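Local atomic coordinates of CooJ (Rhodospirillum rubrum, PDB entry 6HK5), a protein that binds nickel with high affinity and, as a metallochaperone and accessory protein of carbon monoxide dehydrogenase, probably supplies the metal to that enzyme. Residues S60-A63 with V64-L68; K10-G13 with I14-A17; G44-I47 with D48-L51; V32-D35 with A36-E39; A17-L20 with D21-G25. All coordinates share one frame; numbering follows the deposited sequence.

Contact 1. Residues S60-A63 with V64-L68; sequences SLNA and VLRDL
From Ser60 to Arg66 the backbone is helical, with Leu65 N bonded to Leu61 O at 2.9 Å and almost straight (175°) and Arg66 N to Asn62 O at 2.9 Å. The bond from Asp67 N to Ala63 O, one step on, is weak. Against this frame Arg66 folds back over the preceding turn. Its CG lies beside the backbone N and anti to the carbonyl carbon (chi1 -69°), and a bend at chi3 (-59°) returns the chain toward the N-terminal side. The guanidinium therefore lies with one face over Asn62 O, which sits 3.7 Å from its plane near the centre. NH1 reaches Asn62 CB at 3.4 Å, while NH2 passes Ala63 CA at 3.8 Å. Asn62 sends its amide elsewhere, to Arg58 O one turn earlier. On the buried side, Val64 CG2 lies 3.6 Å from Ser60 O; together with Leu61, Val64 packs on Leu16 of helix 5-35. Asn62 O thus accepts from the amide of Arg66 and also lies under the flat face of its guanidinium, and a positive charge near the C-terminal end of helix 42-67 would be expected to suit the helix dipole.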
loop_
_atom_site.group_PDB
_atom_site.type_symbol
_atom_site.label_atom_id
_atom_site.label_comp_id
_atom_site.label_asym_id
_atom_site.label_seq_id
_atom_site.Cartn_x
_atom_site.Cartn_y
_atom_site.Cartn_z
ATOM N N SER A 60 18.252 1.893 4.240
ATOM C CA SER A 60 18.096 3.336 4.077
ATOM C C SER A 60 16.776 3.833 4.655
ATOM O O SER A 60 16.708 4.966 5.158
ATOM C CB SER A 60 18.201 3.715 2.597
ATOM O OG SER A 60 17.040 3.317 1.887
ATOM N N LEU A 61 15.713 3.026 4.573
ATOM C CA LEU A 61 14.452 3.437 5.185
ATOM C C LEU A 61 14.557 3.426 6.703
ATOM O O LEU A 61 13.978 4.286 7.384
ATOM C CB LEU A 61 13.315 2.529 4.733
ATOM C CG LEU A 61 12.509 2.989 3.526
ATOM C CD1 LEU A 61 11.428 1.942 3.239
ATOM C CD2 LEU A 61 11.906 4.378 3.772
ATOM N N ASN A 62 15.298 2.459 7.253
ATOM C CA ASN A 62 15.528 2.441 8.690
ATOM C C ASN A 62 16.234 3.715 9.154
ATOM O O ASN A 62 15.933 4.239 10.226
ATOM C CB ASN A 62 16.342 1.205 9.066
ATOM C CG ASN A 62 15.483 -0.045 9.191
ATOM O OD1 ASN A 62 14.878 -0.289 10.236
ATOM N ND2 ASN A 62 15.436 -0.850 8.124
ATOM N N ALA A 63 17.164 4.233 8.357
ATOM C CA ALA A 63 17.848 5.459 8.753
ATOM C C ALA A 63 16.880 6.642 8.773
ATOM O O ALA A 63 16.939 7.483 9.679
ATOM C CB ALA A 63 19.033 5.715 7.820
ATOM N N VAL A 64 15.968 6.711 7.800
ATOM C CA VAL A 64 14.877 7.680 7.851
ATOM C C VAL A 64 14.094 7.535 9.155
ATOM O O VAL A 64 13.960 8.491 9.928
ATOM C CB VAL A 64 13.956 7.521 6.632
ATOM C CG1 VAL A 64 12.704 8.347 6.836
ATOM C CG2 VAL A 64 14.674 7.919 5.347
ATOM N N LEU A 65 13.588 6.324 9.422
ATOM C CA LEU A 65 12.846 6.047 10.658
ATOM C C LEU A 65 13.589 6.539 11.902
ATOM O O LEU A 65 12.985 7.129 12.805
ATOM C CB LEU A 65 12.571 4.539 10.780
ATOM C CG LEU A 65 11.709 4.001 11.939
ATOM C CD1 LEU A 65 10.370 4.685 12.033
ATOM C CD2 LEU A 65 11.491 2.497 11.844
ATOM N N ARG A 66 14.898 6.294 11.979
ATOM C CA ARG A 66 15.623 6.684 13.175
ATOM C C ARG A 66 15.848 8.192 13.241
ATOM O O ARG A 66 16.093 8.727 14.320
ATOM C CB ARG A 66 16.950 5.924 13.255
ATOM C CG ARG A 66 16.796 4.432 13.513
ATOM C CD ARG A 66 18.139 3.703 13.746
ATOM N NE ARG A 66 19.058 3.818 12.614
ATOM C CZ ARG A 66 19.210 2.896 11.667
ATOM N NH1 ARG A 66 18.491 1.777 11.702
ATOM N NH2 ARG A 66 20.072 3.103 10.672
ATOM N N ASP A 67 15.741 8.896 12.124
ATOM C CA ASP A 67 16.000 10.323 12.139
ATOM C C ASP A 67 14.752 11.146 12.434
ATOM O O ASP A 67 14.866 12.350 12.681
ATOM C CB ASP A 67 16.625 10.757 10.806
ATOM C CG ASP A 67 17.284 12.139 10.893
ATOM O OD1 ASP A 67 18.426 12.243 11.384
ATOM O OD2 ASP A 67 16.661 13.118 10.465
ATOM N N LEU A 68 13.577 10.526 12.430
ATOM C CA LEU A 68 12.351 11.206 12.816
ATOM C C LEU A 68 12.365 11.455 14.320
ATOM O O LEU A 68 13.128 10.822 15.054
ATOM C CB LEU A 68 11.124 10.382 12.423
ATOM C CG LEU A 68 10.941 10.024 10.950
ATOM C CD1 LEU A 68 9.850 8.979 10.795
ATOM C CD2 LEU A 68 10.615 11.260 10.124
#

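Contact 2. Residues K10-G13 with I14-A17; sequences KRLG and IYLA
Arg11 O is shared by two amides of the next turn: Tyr15 N donates to it at 3.1 Å and nearly straight (167°), and Ile14 N at 3.2 Å through a weak bond. Ile14 N has its better partner in Lys10 O, 3.1 Å away. The shortest bond here is from Leu16 N to Leu12 O, 2.8 Å. The side chains illustrate how a helix lays branched groups over its own carbonyls. Ile14 CG1, held beside the backbone N by chi1 of -60°, comes within 3.1 Å of Lys10 O, a tight approach, and its CD1 lies near Lys10 NZ. Leu12 takes the other course: with CG anti to the backbone N (chi1 174°), it leans along the helix until CD1 meets Tyr15 CD2 at 3.8 Å, slanting against the ring, and Leu16 CG at 4.1 Å. One methyl branch thus fills the angle between an aromatic and an aliphatic neighbour. The phenol continues past this apolar patch to His26 of the second subunit, to which Tyr15 OH is hydrogen-bonded. Leu16 packs on Leu61, Val64 and Leu65 of helix 42-67, whereas Arg11 and Leu12 lie against Leu37 of the second subunit.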
loop_
_atom_site.group_PDB
_atom_site.type_symbol
_atom_site.label_atom_id
_atom_site.label_comp_id
_atom_site.label_asym_id
_atom_site.label_seq_id
_atom_site.Cartn_x
_atom_site.Cartn_y
_atom_site.Cartn_z
ATOM N N LYS A 10 5.376 11.564 13.627
ATOM C CA LYS A 10 4.791 10.490 14.431
ATOM C C LYS A 10 4.014 9.506 13.565
ATOM O O LYS A 10 4.255 8.287 13.606
ATOM C CB LYS A 10 3.885 11.118 15.491
ATOM C CG LYS A 10 3.034 10.162 16.319
ATOM C CD LYS A 10 3.453 10.165 17.794
ATOM C CE LYS A 10 2.412 9.488 18.668
ATOM N NZ LYS A 10 2.150 8.099 18.218
ATOM N N ARG A 11 3.072 10.008 12.763
ATOM C CA ARG A 11 2.263 9.138 11.921
ATOM C C ARG A 11 3.116 8.442 10.853
ATOM O O ARG A 11 2.902 7.264 10.545
ATOM C CB ARG A 11 1.122 9.958 11.308
ATOM C CG ARG A 11 0.502 9.405 10.043
ATOM C CD ARG A 11 0.125 10.529 9.096
ATOM N NE ARG A 11 1.224 11.477 8.940
ATOM C CZ ARG A 11 2.364 11.228 8.291
ATOM N NH1 ARG A 11 3.297 12.170 8.222
ATOM N NH2 ARG A 11 2.582 10.040 7.722
ATOM N N LEU A 12 4.106 9.143 10.293
ATOM C CA LEU A 12 4.969 8.496 9.311
ATOM C C LEU A 12 5.871 7.468 9.976
ATOM O O LEU A 12 6.065 6.367 9.448
ATOM C CB LEU A 12 5.786 9.537 8.561
ATOM C CG LEU A 12 6.826 8.955 7.617
ATOM C CD1 LEU A 12 6.164 8.284 6.425
ATOM C CD2 LEU A 12 7.762 10.056 7.161
ATOM N N GLY A 13 6.418 7.800 11.145
ATOM C CA GLY A 13 7.141 6.801 11.911
ATOM C C GLY A 13 6.348 5.520 12.086
ATOM O O GLY A 13 6.904 4.421 12.028
ATOM N N ILE A 14 5.032 5.641 12.284
ATOM C CA ILE A 14 4.211 4.450 12.484
ATOM C C ILE A 14 4.091 3.665 11.182
ATOM O O ILE A 14 4.311 2.446 11.152
ATOM C CB ILE A 14 2.831 4.830 13.048
ATOM C CG1 ILE A 14 3.000 5.539 14.395
ATOM C CG2 ILE A 14 1.956 3.578 13.181
ATOM C CD1 ILE A 14 1.705 5.854 15.116
ATOM N N TYR A 15 3.765 4.361 10.089
ATOM C CA TYR A 15 3.623 3.720 8.786
ATOM C C TYR A 15 4.916 3.023 8.377
ATOM O O TYR A 15 4.891 1.929 7.796
ATOM C CB TYR A 15 3.215 4.756 7.726
ATOM C CG TYR A 15 3.639 4.314 6.348
ATOM C CD1 TYR A 15 2.860 3.407 5.614
ATOM C CD2 TYR A 15 4.857 4.730 5.806
ATOM C CE1 TYR A 15 3.266 2.967 4.362
ATOM C CE2 TYR A 15 5.277 4.293 4.563
ATOM C CZ TYR A 15 4.477 3.411 3.849
ATOM O OH TYR A 15 4.895 2.966 2.626
ATOM N N LEU A 16 6.053 3.657 8.651
ATOM C CA LEU A 16 7.341 3.103 8.233
ATOM C C LEU A 16 7.660 1.803 8.961
ATOM O O LEU A 16 8.196 0.872 8.356
ATOM C CB LEU A 16 8.465 4.125 8.454
ATOM C CG LEU A 16 8.647 5.243 7.421
ATOM C CD1 LEU A 16 9.815 6.148 7.781
ATOM C CD2 LEU A 16 8.871 4.645 6.049
ATOM N N ALA A 17 7.333 1.712 10.255
ATOM C CA ALA A 17 7.641 0.488 10.990
ATOM C C ALA A 17 6.753 -0.667 10.533
ATOM O O ALA A 17 7.242 -1.783 10.318
ATOM C CB ALA A 17 7.494 0.721 12.492
#

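Contact 3. Residues G44-I47 with D48-L51; sequences GALI and DRAL
The early turns of helix 42-67, the second arm of a helical hairpin, place Leu46 beside Arg49 and Ile47 beside Leu51. Regular helical bonds hold the backbone, from Asp48 N to Gly44 O at 2.8 Å through to Leu51 N to Ile47 O at 2.9 Å. On the flank that faces the second subunit, Leu46 and Arg49 run side by side and point the same way. A bend at chi3 (66°) turns the guanidinium toward Leu46, whose CD2 lies over one face, 3.3 Å from Arg49 NH2. The charge is not left to this apolar cover alone: Arg49 NH2 donates to a water at 3.0 Å, and the same water donates to Leu46 O at 2.7 Å. Since Leu46 O also accepts from Ala50 N at 3.1 Å, it serves two donors, and the water ties the arginine end to the helix backbone. Asp48 has CG beside its backbone N and OD2 3.2 Å from Gly44 O, two acceptors; the partner of the carboxylate is Arg34 of helix 5-35, through a salt bridge from Asp48 OD1 to Arg34 NE. On the inner side Ile47 CG2 meets Leu51 CD1 at 4.2 Å, and both residues pack on Ile30 of helix 5-35. Leu46 and Ile47 also rest on Val64 of the second subunit, while Arg49 and Ala50 lie against its Ser60.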
loop_
_atom_site.group_PDB
_atom_site.type_symbol
_atom_site.label_atom_id
_atom_site.label_comp_id
_atom_site.label_asym_id
_atom_site.label_seq_id
_atom_site.Cartn_x
_atom_site.Cartn_y
_atom_site.Cartn_z
ATOM N N GLY A 44 16.208 -16.986 -11.118
ATOM C CA GLY A 44 16.724 -16.889 -9.763
ATOM C C GLY A 44 17.666 -15.713 -9.565
ATOM O O GLY A 44 17.577 -15.001 -8.561
ATOM N N ALA A 45 18.581 -15.492 -10.517
ATOM C CA ALA A 45 19.550 -14.408 -10.361
ATOM C C ALA A 45 18.866 -13.046 -10.406
ATOM O O ALA A 45 19.202 -12.143 -9.624
ATOM C CB ALA A 45 20.636 -14.500 -11.431
ATOM N N LEU A 46 17.904 -12.876 -11.314
ATOM C CA LEU A 46 17.141 -11.636 -11.324
ATOM C C LEU A 46 16.448 -11.419 -9.985
ATOM O O LEU A 46 16.465 -10.308 -9.442
ATOM C CB LEU A 46 16.133 -11.651 -12.467
ATOM C CG LEU A 46 16.729 -11.271 -13.816
ATOM C CD1 LEU A 46 15.640 -11.220 -14.862
ATOM C CD2 LEU A 46 17.440 -9.923 -13.718
ATOM N N ILE A 47 15.910 -12.492 -9.401
ATOM C CA ILE A 47 15.174 -12.373 -8.148
ATOM C C ILE A 47 16.116 -12.054 -6.990
ATOM O O ILE A 47 15.795 -11.219 -6.133
ATOM C CB ILE A 47 14.337 -13.644 -7.891
ATOM C CG1 ILE A 47 13.148 -13.717 -8.860
ATOM C CG2 ILE A 47 13.805 -13.675 -6.460
ATOM C CD1 ILE A 47 12.348 -15.009 -8.707
ATOM N N ASP A 48 17.291 -12.698 -6.930
ATOM C CA ASP A 48 18.217 -12.357 -5.852
ATOM C C ASP A 48 18.640 -10.893 -5.928
ATOM O O ASP A 48 18.807 -10.231 -4.892
ATOM C CB ASP A 48 19.449 -13.254 -5.892
ATOM C CG ASP A 48 19.113 -14.729 -5.792
ATOM O OD1 ASP A 48 18.084 -15.079 -5.170
ATOM O OD2 ASP A 48 19.887 -15.537 -6.350
ATOM N N ARG A 49 18.864 -10.374 -7.142
ATOM C CA ARG A 49 19.231 -8.970 -7.253
ATOM C C ARG A 49 18.116 -8.078 -6.713
ATOM O O ARG A 49 18.371 -7.124 -5.967
ATOM C CB ARG A 49 19.566 -8.611 -8.701
ATOM C CG ARG A 49 19.951 -7.127 -8.834
ATOM C CD ARG A 49 20.217 -6.667 -10.273
ATOM N NE ARG A 49 19.011 -6.725 -11.093
ATOM C CZ ARG A 49 18.982 -6.605 -12.419
ATOM N NH1 ARG A 49 20.102 -6.405 -13.116
ATOM N NH2 ARG A 49 17.821 -6.684 -13.049
ATOM N N ALA A 50 16.867 -8.387 -7.063
ATOM C CA ALA A 50 15.742 -7.613 -6.548
ATOM C C ALA A 50 15.696 -7.672 -5.034
ATOM O O ALA A 50 15.519 -6.640 -4.372
ATOM C CB ALA A 50 14.431 -8.114 -7.151
ATOM N N LEU A 51 15.901 -8.870 -4.464
ATOM C CA LEU A 51 15.833 -9.022 -3.012
ATOM C C LEU A 51 16.979 -8.294 -2.337
ATOM O O LEU A 51 16.805 -7.717 -1.262
ATOM C CB LEU A 51 15.845 -10.504 -2.612
ATOM C CG LEU A 51 14.638 -11.393 -2.978
ATOM C CD1 LEU A 51 14.864 -12.809 -2.496
ATOM C CD2 LEU A 51 13.329 -10.832 -2.416
HETATM O O HOH W 1 16.226 -8.059 -10.864
#

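Contact 4. Residues V32-D35 with A36-E39; sequences VQRD and ALAE
Arg34 starts with CG anti to the backbone N (chi1 170°) and is then bent at chi2 (-90°), while Leu37 keeps CG beside its own N (chi1 -77°); with these torsions the two side chains cross at about a right angle. Little joins their ends, since Arg34 NH1 approaches Leu37 CB no closer than 4.2 Å. The closer meeting is with the arginine backbone: Leu37 CB lies 3.2 Å from Arg34 O, and CD1 lies 3.7 Å from the same oxygen. Leu37 N donates to that carbonyl as well, at 3.1 Å, from a position well above the carbonyl plane. Ala36 N approaches Gln33 O in the same manner at 3.0 Å, and keeps only a weak bond to Val32 O. Bonds of this three-residue spacing are those of a tightened, 3-10-like turn, and they occur where helix 5-35 gives way to the loop leading into helix 42-67. Leu37 then extends the chain, and a water donates to Leu37 O at 2.5 Å and, weakly, to Asp35 O at 3.3 Å, bridging the two carbonyls. The charged end of Arg34 is engaged across the hairpin by Asp48 of helix 42-67. Leu37 packs on Leu43 and Ile47 of that helix, and touches Leu12 of the second subunit.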
loop_
_atom_site.group_PDB
_atom_site.type_symbol
_atom_site.label_atom_id
_atom_site.label_comp_id
_atom_site.label_asym_id
_atom_site.label_seq_id
_atom_site.Cartn_x
_atom_site.Cartn_y
_atom_site.Cartn_z
ATOM N N VAL A 32 12.085 -17.987 -0.148
ATOM C CA VAL A 32 11.937 -19.432 -0.051
ATOM C C VAL A 32 11.358 -20.000 -1.343
ATOM O O VAL A 32 11.830 -21.025 -1.842
ATOM C CB VAL A 32 11.106 -19.807 1.184
ATOM C CG1 VAL A 32 10.785 -21.275 1.156
ATOM C CG2 VAL A 32 11.881 -19.471 2.459
ATOM N N GLN A 33 10.355 -19.327 -1.932
ATOM C CA GLN A 33 9.878 -19.748 -3.248
ATOM C C GLN A 33 11.001 -19.706 -4.282
ATOM O O GLN A 33 11.114 -20.600 -5.129
ATOM C CB GLN A 33 8.702 -18.879 -3.690
ATOM C CG GLN A 33 7.432 -19.096 -2.881
ATOM C CD GLN A 33 6.249 -18.302 -3.436
ATOM O OE1 GLN A 33 6.109 -18.149 -4.643
ATOM N NE2 GLN A 33 5.415 -17.778 -2.554
ATOM N N ARG A 34 11.859 -18.689 -4.217
ATOM C CA ARG A 34 12.931 -18.597 -5.199
ATOM C C ARG A 34 13.904 -19.761 -5.062
ATOM O O ARG A 34 14.509 -20.193 -6.055
ATOM C CB ARG A 34 13.645 -17.249 -5.061
ATOM C CG ARG A 34 14.930 -17.117 -5.861
ATOM C CD ARG A 34 16.162 -17.558 -5.076
ATOM N NE ARG A 34 17.363 -17.364 -5.883
ATOM C CZ ARG A 34 17.757 -18.220 -6.816
ATOM N NH1 ARG A 34 17.057 -19.338 -7.040
ATOM N NH2 ARG A 34 18.849 -17.964 -7.519
ATOM N N ASP A 35 14.068 -20.279 -3.841
ATOM C CA ASP A 35 14.971 -21.403 -3.635
ATOM C C ASP A 35 14.432 -22.686 -4.261
ATOM O O ASP A 35 15.202 -23.616 -4.506
ATOM C CB ASP A 35 15.227 -21.612 -2.144
ATOM C CG ASP A 35 15.981 -20.440 -1.500
ATOM O OD1 ASP A 35 16.641 -19.663 -2.223
ATOM O OD2 ASP A 35 15.923 -20.309 -0.258
ATOM N N ALA A 36 13.134 -22.757 -4.537
ATOM C CA ALA A 36 12.586 -23.934 -5.207
ATOM C C ALA A 36 12.796 -23.899 -6.714
ATOM O O ALA A 36 12.403 -24.844 -7.406
ATOM C CB ALA A 36 11.089 -24.073 -4.886
ATOM N N LEU A 37 13.385 -22.827 -7.236
ATOM C CA LEU A 37 13.625 -22.734 -8.662
ATOM C C LEU A 37 14.749 -23.677 -9.064
ATOM O O LEU A 37 15.557 -24.111 -8.239
ATOM C CB LEU A 37 13.956 -21.295 -9.053
ATOM C CG LEU A 37 12.694 -20.431 -9.098
ATOM C CD1 LEU A 37 13.006 -18.935 -9.146
ATOM C CD2 LEU A 37 11.866 -20.848 -10.294
ATOM N N ALA A 38 14.773 -24.007 -10.354
ATOM C CA ALA A 38 15.848 -24.800 -10.934
ATOM C C ALA A 38 17.210 -24.235 -10.553
ATOM O O ALA A 38 17.337 -23.042 -10.267
ATOM C CB ALA A 38 15.706 -24.857 -12.456
ATOM N N GLU A 39 18.228 -25.087 -10.536
ATOM C CA GLU A 39 19.570 -24.638 -10.195
ATOM C C GLU A 39 20.063 -23.655 -11.247
ATOM O O GLU A 39 19.932 -23.901 -12.452
HETATM O O HOH W 2 15.899 -26.070 -6.660
#

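Contact 5. Residues A17-L20 with D21-G25; sequences AHFL and DHVEG. With NI (nickel (II) ion), chain I.
A nickel ion is bound by His22, whose NE2 lies 2.1 Å from the metal, its imidazole directed away from the turn behind it. With CG anti to the backbone N (chi1 -172°), the ring leaves the helix surface, while CB stays packed against His18 O at 3.3 Å; the same oxygen accepts from His22 N at 2.8 Å. Beside it Phe19 and Val23 form a CH-pi contact: Val23 CG1 sits over one face of the phenyl ring, 3.8 Å from the Phe19 centroid and 20° off its normal. The other methyl, CG2, takes the crowded position between the backbone N and the carbonyl carbon, 3.3 Å from Phe19 O, so one methyl meets the ring and the other the backbone oxygen of Phe19. Away from nickel, two carboxylates lie along the helix. Asp21 folds back with CG 3.5 Å from Ala17 O, and Glu24 CD comes within 3.3 Å of Leu20 O; Glu24 OE1 forms a salt bridge with Arg58 of helix 42-67. Asp21 and Glu24 have been seen to bind calcium in this protein, although none is bound to this chain. His22 and His26, one helical turn apart on the same chain, both bind the nickel, with further ligands that include His22 and His18 of the second subunit and Glu29 of the fourth: an intersubunit metal site built from helix-borne ligands.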
loop_
_atom_site.group_PDB
_atom_site.type_symbol
_atom_site.label_atom_id
_atom_site.label_comp_id
_atom_site.label_asym_id
_atom_site.label_seq_id
_atom_site.Cartn_x
_atom_site.Cartn_y
_atom_site.Cartn_z
ATOM N N ALA A 17 7.333 1.712 10.255
ATOM C CA ALA A 17 7.641 0.488 10.990
ATOM C C ALA A 17 6.753 -0.667 10.533
ATOM O O ALA A 17 7.242 -1.783 10.318
ATOM C CB ALA A 17 7.494 0.721 12.492
ATOM N N HIS A 18 5.445 -0.419 10.404
ATOM C CA HIS A 18 4.535 -1.422 9.861
ATOM C C HIS A 18 4.987 -1.880 8.486
ATOM O O HIS A 18 4.966 -3.077 8.182
ATOM C CB HIS A 18 3.106 -0.859 9.773
ATOM C CG HIS A 18 2.495 -0.499 11.097
ATOM N ND1 HIS A 18 2.983 -0.962 12.300
ATOM C CD2 HIS A 18 1.405 0.247 11.398
ATOM C CE1 HIS A 18 2.234 -0.500 13.285
ATOM N NE2 HIS A 18 1.268 0.235 12.765
ATOM N N PHE A 19 5.391 -0.931 7.638
ATOM C CA PHE A 19 5.760 -1.242 6.261
ATOM C C PHE A 19 7.029 -2.074 6.204
ATOM O O PHE A 19 7.132 -3.014 5.405
ATOM C CB PHE A 19 5.947 0.046 5.466
ATOM C CG PHE A 19 6.483 -0.168 4.074
ATOM C CD1 PHE A 19 5.624 -0.418 3.019
ATOM C CD2 PHE A 19 7.846 -0.123 3.820
ATOM C CE1 PHE A 19 6.117 -0.617 1.730
ATOM C CE2 PHE A 19 8.350 -0.320 2.540
ATOM C CZ PHE A 19 7.483 -0.568 1.493
ATOM N N LEU A 20 8.020 -1.721 7.017
ATOM C CA LEU A 20 9.255 -2.498 7.056
ATOM C C LEU A 20 8.983 -3.915 7.559
ATOM O O LEU A 20 9.444 -4.895 6.964
ATOM C CB LEU A 20 10.296 -1.785 7.925
ATOM C CG LEU A 20 11.067 -0.656 7.221
ATOM C CD1 LEU A 20 11.818 0.239 8.205
ATOM C CD2 LEU A 20 12.046 -1.245 6.218
ATOM N N ASP A 21 8.200 -4.036 8.638
ATOM C CA ASP A 21 7.743 -5.352 9.075
ATOM C C ASP A 21 7.017 -6.086 7.950
ATOM O O ASP A 21 7.267 -7.269 7.705
ATOM C CB ASP A 21 6.834 -5.223 10.303
ATOM C CG ASP A 21 7.618 -5.045 11.605
ATOM O OD1 ASP A 21 8.816 -5.424 11.651
ATOM O OD2 ASP A 21 7.031 -4.537 12.590
ATOM N N HIS A 22 6.141 -5.389 7.222
ATOM C CA HIS A 22 5.341 -6.079 6.214
ATOM C C HIS A 22 6.214 -6.616 5.084
ATOM O O HIS A 22 6.130 -7.801 4.739
ATOM C CB HIS A 22 4.241 -5.155 5.676
ATOM C CG HIS A 22 3.263 -5.852 4.776
ATOM N ND1 HIS A 22 2.383 -6.812 5.231
ATOM C CD2 HIS A 22 3.032 -5.731 3.449
ATOM C CE1 HIS A 22 1.658 -7.259 4.222
ATOM N NE2 HIS A 22 2.030 -6.616 3.128
ATOM N N VAL A 23 7.069 -5.771 4.494
ATOM C CA VAL A 23 7.837 -6.230 3.342
ATOM C C VAL A 23 8.893 -7.261 3.719
ATOM O O VAL A 23 9.300 -8.055 2.868
ATOM C CB VAL A 23 8.498 -5.059 2.607
ATOM C CG1 VAL A 23 7.428 -4.080 2.125
ATOM C CG2 VAL A 23 9.519 -4.376 3.507
ATOM N N GLU A 24 9.353 -7.274 4.969
ATOM C CA GLU A 24 10.276 -8.324 5.383
ATOM C C GLU A 24 9.592 -9.678 5.368
ATOM O O GLU A 24 10.232 -10.694 5.080
ATOM C CB GLU A 24 10.859 -8.009 6.756
ATOM C CG GLU A 24 12.029 -7.050 6.655
ATOM C CD GLU A 24 12.317 -6.286 7.938
ATOM O OE1 GLU A 24 13.182 -5.373 7.904
ATOM O OE2 GLU A 24 11.688 -6.601 8.974
ATOM N N GLY A 25 8.287 -9.714 5.631
ATOM C CA GLY A 25 7.555 -10.953 5.436
ATOM C C GLY A 25 7.576 -11.415 3.992
ATOM O O GLY A 25 7.851 -12.587 3.715
HETATM NI NI NI I . 1.857 -7.055 1.036
#

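How the contacts relate
The five contacts trace one helical hairpin, the N-terminal part of a longer, histidine-rich protein. Contacts 2 and 5 follow each other on helix 5-35 and share Ala17; contact 1 packs against both from helix 42-67, its centre about 10 Å from that of contact 2 and about 14 Å from that of contact 5, with Leu61 CD1 3.9 Å from Phe19 CE2. At the other end of the hairpin, contacts 3 and 4 lie with centres about 11 Å apart, joined by the Arg34–Asp48 salt bridge. Contact 5 holds a nickel ligand, His22, whereas the side chains of Tyr15 and Leu61 stay about 11 and 13 Å from the ion. All five contacts touch the second subunit.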